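Local coordinates for protein anaphase-promoting complex subunit cut9 (Schizosaccharomyces pombe, PDB 2XPI) that forms a TPR-repeat subunit of the anaphase-promoting complex/cyclosome, the E3 ubiquitin ligase that controls progression through mitosis and G1, and binds hcn1, at residues G207-Y210 / T211-N215; T440-P443 / Y444-L447; P475-L478 / N479-V483; A550-H553 / T554-L558. One frame throughout, in Å; residues are numbered along the deposited sequence.

Interaction 1 (G207-Y210 / T211-N215); sequences GQVY and TNLSN
T211 gives two hydrogen bonds to one acceptor, G207 O. Its backbone N lies 3.0 Å from G207 O in the usual helical manner, and its hydroxyl OG1, also 3.0 Å from G207 O, donates from above the carbonyl plane. The hydroxyl gets there because OG1 sits beside the backbone N (chi1 -61°), which bends it back over the preceding turn. With a valine in its place, G207 O would probably keep the amide bond but lose the hydroxyl, and Y223 OH, hydrogen-bonded to OG1, would be left without that mate. N212 repeats the tactic one residue on: its amide ND2 reaches Q208 O at 2.8 Å, tilted from the carbonyl plane, and so serves a carbonyl whose bond from N212 N is weak. L213 N still makes an ordinary helical bond to V209 O at 3.0 Å. The helix then ends in a Schellman motif: S214 takes positive phi (64°), N215 N returns to Y210 O at 2.8 Å, and a weak bond runs from S214 N to T211 O.

Packing follows the polar ends. V209 CG1 lies 3.8 Å from L213 CD1, the two branched chains side by side and pointing the same way, and N215 crosses the Y210 ring obliquely, with CB near CD1.

This is the close of helix 198-212 in TPR 4, where the chain turns into helix 216-229. Y210 OH is hydrogen-bonded to E175 O and R218 NH2, its ring packs on A219 and C222 of helix 216-229, and V209 and L213 lean on helix 166-173 through A169, L170 and W166.

Interaction 2 (T440-P443 / Y444-L447); sequences THLP and YLFL
L442 carries the side-chain contact near the start of helix 442-454, sending one methyl to two neighbours. Its CG lies beside the backbone N (chi1 -77°) and the chain then runs extended, which brings CD2 to 3.6 Å from L445 CD1 and to 4.1 Å from F446 CZ. With L445 the chains run side by side and point the same way; F446 slants across the leucine instead. A chi1 of -59° folds the F446 ring back, and L442 O comes to lie over one face, 3.3 Å above the ring plane and offset toward the rim. That same oxygen accepts F446 N at 2.9 Å. P443 suits this place because a residue near a helix start need not offer an N-H, while its carbonyl is still taken by L447 N at 2.9 Å.

This part of the helix lies in TPR 11, among the repeats that bind hcn1, and the apolar side chains of another protein packing on L442, P443 and F446 are consistent with that interface. H441 NE2 is hydrogen-bonded to D474, and F446 meets H415 edge-to-face. L445 packs on helix 475-487, H441 and Y444 on helix 457-470, and P443 and L447 on helix 423-435.

Interaction 3 (P475-L478 / N479-V483); sequences PLLL and NELGV
L476 and E480 run side by side, pointing the same way, one turn apart on the helix. L476 CD2 lies 3.3 Å from the carboxylate oxygen E480 OE2 and 3.9 Å from E480 CG. The glutamate chain is bent at chi2 (-56°) rather than stretched out, which folds its carboxylate back alongside the leucine. L481 sets CG 3.6 Å from L477 O, while its CD1 lies 4.2 Å from L477 CG and 4.4 Å from L478 CD2, so one methyl serves two leucines.

The backbone holds these groups in place. N479 N bonds P475 O at 3.0 Å, E480 N bonds L476 O, and L481 N reaches L477 O at 2.9 Å; the bond from G482 N to L478 O is weak. Proline suits the first position because the N-H it lacks would have no helical carbonyl to meet; D474, just before it, accepts L476 N through OD1. L481 and G482 match the leucine-glycine pair of TPR first helices, here in TPR 12, and L478 and L481 face helix 491-507.

E480 is buried between L476 and the apolar L445, M449 and M452 of helix 442-454. Its OE1 is hydrogen-bonded to a polar side chain on the chain of another protein, and OE2 is also bonded outside 475-483; these bonds probably offset the cost of burying the acid, consistent with the part TPR 12 plays in binding hcn1.

Interaction 4 (A550-H553 / T554-L558); sequences ANVH and TAIAL
H553 is tied to A557 by its carbonyl, H553 O to A557 N at 3.0 Å, while its imidazole stands off the helix toward the next one. There the ring meets that of H572, the planes about 40° apart, and a hydrogen bond joins H553 ND1 and H572 ND1; E575 and S576 also touch the H553 side chain. The second flat side group, the amide of N551, turns to another protein, whose backbone is hydrogen-bonded to its OD1, and N551 O still takes A555 N at 3.0 Å.

The peptide group of V552 is the flat group that I556 approaches. I556 N lies above the carbonyl plane, 3.0 Å from V552 O, and CD1 is 3.5 Å from that oxygen. With CG1 beside the backbone N (chi1 -69°) and the chain then extended, CD1 also comes 4.2 Å from V552 CG2, the two branched chains side by side.

Helix 550-562 opens TPR 14, and I556 and A557 stand where TPR first helices commonly carry a large apolar residue followed by a small one. A557 duly packs against L573 of helix 566-579, while I556 and V552 fill the side toward helix 532-545. If an alanine stood here instead of I556, V552 CG2 would probably lose its apolar neighbour and a gap would open toward L539 and H572.

T554 N bonds A550 O at 3.1 Å, and both T554 OG1 and A550 O are hydrogen-bonded to S576 OG, which fastens this end of the helix to helix 566-579.

From the N terminus the four contacts follow in series. Each is local, spanning about a turn of one helix, so none closes a long loop and none nests or crosses with another. Interaction 1 ends the first helix of TPR 4, among the repeats that mediate homodimerization, and its centre lies about 29 Å from that of interaction 2. Interactions 2 and 3 lie in TPR 11 and TPR 12 and touch directly: L445 CD2 packs on E480 CG at 3.8 Å, and L445 CD1 on L476 CD1 at 3.9 Å, joining successive repeats. Interaction 4, in TPR 14, stands clear, its nearest atoms about 12 Å from interaction 3. Interactions 2, 3 and 4 all meet the chain of another protein.

Interaction 1 (G207-Y210 / T211-N215)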
# COMPACT_ATOMS: atom_id res chain seq x y z
N GLY A 207 -14.42 15.55 9.10
CA GLY A 207 -13.29 16.32 9.57
C GLY A 207 -12.12 16.20 8.60
O GLY A 207 -11.49 17.20 8.27
N GLN A 208 -11.85 14.98 8.13
CA GLN A 208 -10.74 14.73 7.21
C GLN A 208 -10.88 15.49 5.90
O GLN A 208 -9.90 15.95 5.32
CB GLN A 208 -10.66 13.25 6.89
CG GLN A 208 -10.11 12.40 8.00
CD GLN A 208 -8.62 12.51 8.11
OE1 GLN A 208 -8.08 13.59 8.32
NE2 GLN A 208 -7.93 11.39 7.94
N VAL A 209 -12.12 15.59 5.42
CA VAL A 209 -12.42 16.32 4.20
C VAL A 209 -12.12 17.80 4.41
O VAL A 209 -11.34 18.41 3.66
CB VAL A 209 -13.92 16.15 3.78
CG1 VAL A 209 -14.31 17.19 2.74
CG2 VAL A 209 -14.19 14.75 3.27
N TYR A 210 -12.72 18.38 5.44
CA TYR A 210 -12.54 19.80 5.72
C TYR A 210 -11.08 20.19 5.91
O TYR A 210 -10.69 21.30 5.56
CB TYR A 210 -13.38 20.21 6.93
CG TYR A 210 -14.81 20.47 6.55
CD1 TYR A 210 -15.11 21.18 5.40
CD2 TYR A 210 -15.85 20.03 7.34
CE1 TYR A 210 -16.40 21.43 5.04
CE2 TYR A 210 -17.16 20.28 6.98
CZ TYR A 210 -17.42 20.97 5.83
OH TYR A 210 -18.72 21.23 5.46
N THR A 211 -10.28 19.29 6.45
CA THR A 211 -8.86 19.52 6.56
C THR A 211 -8.25 19.68 5.17
O THR A 211 -7.41 20.55 4.94
CB THR A 211 -8.18 18.36 7.28
OG1 THR A 211 -8.72 18.25 8.60
CG2 THR A 211 -6.68 18.58 7.37
N ASN A 212 -8.69 18.83 4.24
CA ASN A 212 -8.14 18.84 2.88
C ASN A 212 -8.65 19.99 2.04
O ASN A 212 -8.05 20.32 1.02
CB ASN A 212 -8.38 17.52 2.18
CG ASN A 212 -7.43 16.43 2.66
OD1 ASN A 212 -6.24 16.46 2.34
ND2 ASN A 212 -7.96 15.47 3.42
N LEU A 213 -9.76 20.59 2.45
CA LEU A 213 -10.25 21.82 1.81
C LEU A 213 -9.71 23.05 2.56
O LEU A 213 -9.97 24.21 2.19
CB LEU A 213 -11.78 21.80 1.77
CG LEU A 213 -12.34 20.60 1.02
CD1 LEU A 213 -13.87 20.57 1.08
CD2 LEU A 213 -11.84 20.55 -0.42
N SER A 214 -8.96 22.78 3.62
CA SER A 214 -8.35 23.82 4.43
C SER A 214 -9.39 24.71 5.11
O SER A 214 -9.15 25.91 5.30
CB SER A 214 -7.39 24.65 3.58
OG SER A 214 -6.49 23.78 2.90
N ASN A 215 -10.53 24.12 5.48
CA ASN A 215 -11.45 24.76 6.42
C ASN A 215 -11.13 24.20 7.78
O ASN A 215 -11.91 23.45 8.36
CB ASN A 215 -12.93 24.50 6.10
CG ASN A 215 -13.23 24.52 4.62
OD1 ASN A 215 -12.32 24.47 3.80
ND2 ASN A 215 -14.51 24.59 4.28

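Interaction 2 (T440-P443 / Y444-L447)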
# COMPACT_ATOMS: atom_id res chain seq x y z
N THR A 440 2.33 26.53 26.06
CA THR A 440 3.63 26.24 26.64
C THR A 440 4.46 27.49 26.60
O THR A 440 4.18 28.38 25.82
CB THR A 440 4.32 25.06 25.97
OG1 THR A 440 5.34 25.52 25.09
CG2 THR A 440 3.32 24.28 25.19
N HIS A 441 5.43 27.58 27.48
CA HIS A 441 6.11 28.85 27.73
C HIS A 441 7.35 29.08 26.88
O HIS A 441 7.83 30.20 26.76
CB HIS A 441 6.48 28.97 29.19
CG HIS A 441 7.74 28.25 29.54
ND1 HIS A 441 7.83 26.87 29.51
CD2 HIS A 441 8.95 28.70 29.94
CE1 HIS A 441 9.05 26.51 29.86
NE2 HIS A 441 9.75 27.60 30.12
N LEU A 442 7.87 28.02 26.27
CA LEU A 442 9.12 28.12 25.54
C LEU A 442 9.10 28.96 24.26
O LEU A 442 10.00 29.75 24.05
CB LEU A 442 9.68 26.73 25.26
CG LEU A 442 10.36 26.05 26.44
CD1 LEU A 442 10.86 24.70 26.02
CD2 LEU A 442 11.50 26.89 26.96
N PRO A 443 8.10 28.78 23.38
CA PRO A 443 8.06 29.68 22.21
C PRO A 443 8.08 31.18 22.51
O PRO A 443 8.77 31.88 21.79
CB PRO A 443 6.77 29.27 21.52
CG PRO A 443 6.69 27.78 21.80
CD PRO A 443 7.12 27.69 23.27
N TYR A 444 7.37 31.67 23.52
CA TYR A 444 7.44 33.09 23.90
C TYR A 444 8.79 33.46 24.49
O TYR A 444 9.26 34.59 24.36
CB TYR A 444 6.39 33.45 24.94
CG TYR A 444 4.99 33.41 24.41
CD1 TYR A 444 4.74 33.49 23.06
CD2 TYR A 444 3.92 33.31 25.27
CE1 TYR A 444 3.47 33.45 22.59
CE2 TYR A 444 2.64 33.28 24.81
CZ TYR A 444 2.42 33.35 23.46
OH TYR A 444 1.13 33.31 23.00
N LEU A 445 9.39 32.50 25.19
CA LEU A 445 10.74 32.64 25.67
C LEU A 445 11.65 32.98 24.50
O LEU A 445 12.38 33.98 24.52
CB LEU A 445 11.21 31.33 26.30
CG LEU A 445 12.11 31.53 27.50
CD1 LEU A 445 12.52 30.20 28.11
CD2 LEU A 445 13.30 32.36 27.09
N PHE A 446 11.60 32.13 23.48
CA PHE A 446 12.50 32.28 22.35
C PHE A 446 12.20 33.56 21.56
O PHE A 446 13.11 34.27 21.13
CB PHE A 446 12.43 31.05 21.45
CG PHE A 446 12.78 29.76 22.15
CD1 PHE A 446 13.69 29.74 23.18
CD2 PHE A 446 12.21 28.55 21.75
CE1 PHE A 446 14.02 28.54 23.82
CE2 PHE A 446 12.54 27.34 22.38
CZ PHE A 446 13.43 27.34 23.41
N LEU A 447 10.92 33.85 21.36
CA LEU A 447 10.54 35.10 20.72
C LEU A 447 11.11 36.30 21.51
O LEU A 447 11.58 37.26 20.92
CB LEU A 447 9.01 35.22 20.61
CG LEU A 447 8.22 34.90 19.33
CD1 LEU A 447 9.12 34.83 18.11
CD2 LEU A 447 7.41 33.62 19.49

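Interaction 3 (P475-L478 / N479-V483)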
# COMPACT_ATOMS: atom_id res chain seq x y z
N PRO A 475 15.11 28.29 34.46
CA PRO A 475 16.29 29.13 34.71
C PRO A 475 16.57 30.09 33.55
O PRO A 475 17.07 31.18 33.78
CB PRO A 475 17.44 28.13 34.79
CG PRO A 475 16.82 26.80 34.95
CD PRO A 475 15.45 26.86 34.37
N LEU A 476 16.26 29.65 32.33
CA LEU A 476 16.57 30.38 31.10
C LEU A 476 15.71 31.63 30.99
O LEU A 476 16.13 32.65 30.44
CB LEU A 476 16.27 29.48 29.90
CG LEU A 476 17.04 29.68 28.60
CD1 LEU A 476 16.18 29.23 27.39
CD2 LEU A 476 17.53 31.12 28.43
N LEU A 477 14.50 31.53 31.51
CA LEU A 477 13.53 32.60 31.46
C LEU A 477 13.89 33.67 32.47
O LEU A 477 13.74 34.86 32.19
CB LEU A 477 12.15 32.05 31.79
CG LEU A 477 11.02 33.04 32.02
CD1 LEU A 477 10.69 33.79 30.75
CD2 LEU A 477 9.82 32.28 32.53
N LEU A 478 14.35 33.24 33.65
CA LEU A 478 14.76 34.19 34.69
C LEU A 478 16.02 34.91 34.25
O LEU A 478 16.18 36.10 34.50
CB LEU A 478 14.97 33.48 36.03
CG LEU A 478 13.70 32.86 36.63
CD1 LEU A 478 14.03 32.04 37.85
CD2 LEU A 478 12.67 33.93 36.96
N ASN A 479 16.91 34.20 33.59
CA ASN A 479 18.04 34.88 32.99
C ASN A 479 17.59 35.95 32.00
O ASN A 479 18.05 37.07 32.05
CB ASN A 479 19.00 33.90 32.31
CG ASN A 479 20.18 34.61 31.67
OD1 ASN A 479 20.10 35.05 30.53
ND2 ASN A 479 21.25 34.76 32.41
N GLU A 480 16.67 35.61 31.10
CA GLU A 480 16.22 36.57 30.10
C GLU A 480 15.48 37.77 30.71
O GLU A 480 15.65 38.90 30.27
CB GLU A 480 15.37 35.89 29.03
CG GLU A 480 16.06 34.71 28.38
CD GLU A 480 17.41 35.06 27.75
OE1 GLU A 480 17.49 36.10 27.06
OE2 GLU A 480 18.40 34.31 27.95
N LEU A 481 14.66 37.54 31.72
CA LEU A 481 14.02 38.64 32.42
C LEU A 481 15.07 39.54 33.09
O LEU A 481 14.86 40.74 33.25
CB LEU A 481 13.06 38.11 33.48
CG LEU A 481 11.70 37.66 32.97
CD1 LEU A 481 11.03 36.76 34.00
CD2 LEU A 481 10.86 38.88 32.64
N GLY A 482 16.19 38.93 33.46
CA GLY A 482 17.26 39.64 34.14
C GLY A 482 18.07 40.50 33.20
O GLY A 482 18.49 41.59 33.56
N VAL A 483 18.30 40.01 31.99
CA VAL A 483 18.98 40.78 30.97
C VAL A 483 18.15 42.00 30.54
O VAL A 483 18.67 42.98 30.02
CB VAL A 483 19.30 39.92 29.74
CG1 VAL A 483 19.79 40.78 28.59
CG2 VAL A 483 20.34 38.88 30.11

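Interaction 4 (A550-H553 / T554-L558)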
# COMPACT_ATOMS: atom_id res chain seq x y z
N ALA A 550 37.01 35.74 26.17
CA ALA A 550 37.75 36.98 26.19
C ALA A 550 36.92 38.08 26.82
O ALA A 550 37.44 38.94 27.53
CB ALA A 550 38.17 37.38 24.79
N ASN A 551 35.61 38.05 26.59
CA ASN A 551 34.79 39.12 27.13
C ASN A 551 34.66 39.14 28.66
O ASN A 551 34.59 40.21 29.25
CB ASN A 551 33.43 39.22 26.46
CG ASN A 551 32.68 40.49 26.86
OD1 ASN A 551 32.00 40.52 27.90
ND2 ASN A 551 32.82 41.55 26.06
N VAL A 552 34.65 37.97 29.31
CA VAL A 552 34.61 37.97 30.78
C VAL A 552 35.96 38.32 31.44
O VAL A 552 35.98 38.81 32.57
CB VAL A 552 33.91 36.71 31.42
CG1 VAL A 552 33.51 35.71 30.38
CG2 VAL A 552 34.78 36.06 32.49
N HIS A 553 37.06 38.11 30.73
CA HIS A 553 38.37 38.58 31.21
C HIS A 553 38.46 40.09 31.16
O HIS A 553 38.99 40.72 32.08
CB HIS A 553 39.50 38.01 30.37
CG HIS A 553 39.93 36.65 30.79
ND1 HIS A 553 40.81 36.44 31.83
CD2 HIS A 553 39.58 35.42 30.34
CE1 HIS A 553 40.99 35.14 32.00
NE2 HIS A 553 40.26 34.50 31.10
N THR A 554 37.97 40.65 30.06
CA THR A 554 37.90 42.09 29.91
C THR A 554 37.00 42.66 31.01
O THR A 554 37.34 43.66 31.65
CB THR A 554 37.36 42.46 28.50
OG1 THR A 554 38.25 41.95 27.49
CG2 THR A 554 37.20 43.98 28.35
N ALA A 555 35.87 42.00 31.25
CA ALA A 555 34.94 42.43 32.30
C ALA A 555 35.64 42.50 33.64
O ALA A 555 35.50 43.48 34.36
CB ALA A 555 33.76 41.48 32.38
N ILE A 556 36.38 41.45 33.97
CA ILE A 556 37.11 41.32 35.23
C ILE A 556 38.15 42.44 35.39
O ILE A 556 38.30 43.01 36.48
CB ILE A 556 37.78 39.93 35.32
CG1 ILE A 556 36.70 38.85 35.50
CG2 ILE A 556 38.71 39.83 36.49
CD1 ILE A 556 37.27 37.47 35.52
N ALA A 557 38.85 42.76 34.31
CA ALA A 557 39.80 43.86 34.30
C ALA A 557 39.06 45.20 34.54
O ALA A 557 39.44 45.99 35.40
CB ALA A 557 40.57 43.89 32.99
N LEU A 558 38.00 45.43 33.79
CA LEU A 558 37.22 46.63 34.03
C LEU A 558 36.94 46.76 35.52
O LEU A 558 37.08 47.85 36.10
CB LEU A 558 35.93 46.64 33.22
CG LEU A 558 35.10 47.89 33.47
CD1 LEU A 558 35.98 49.17 33.43
CD2 LEU A 558 33.96 47.99 32.46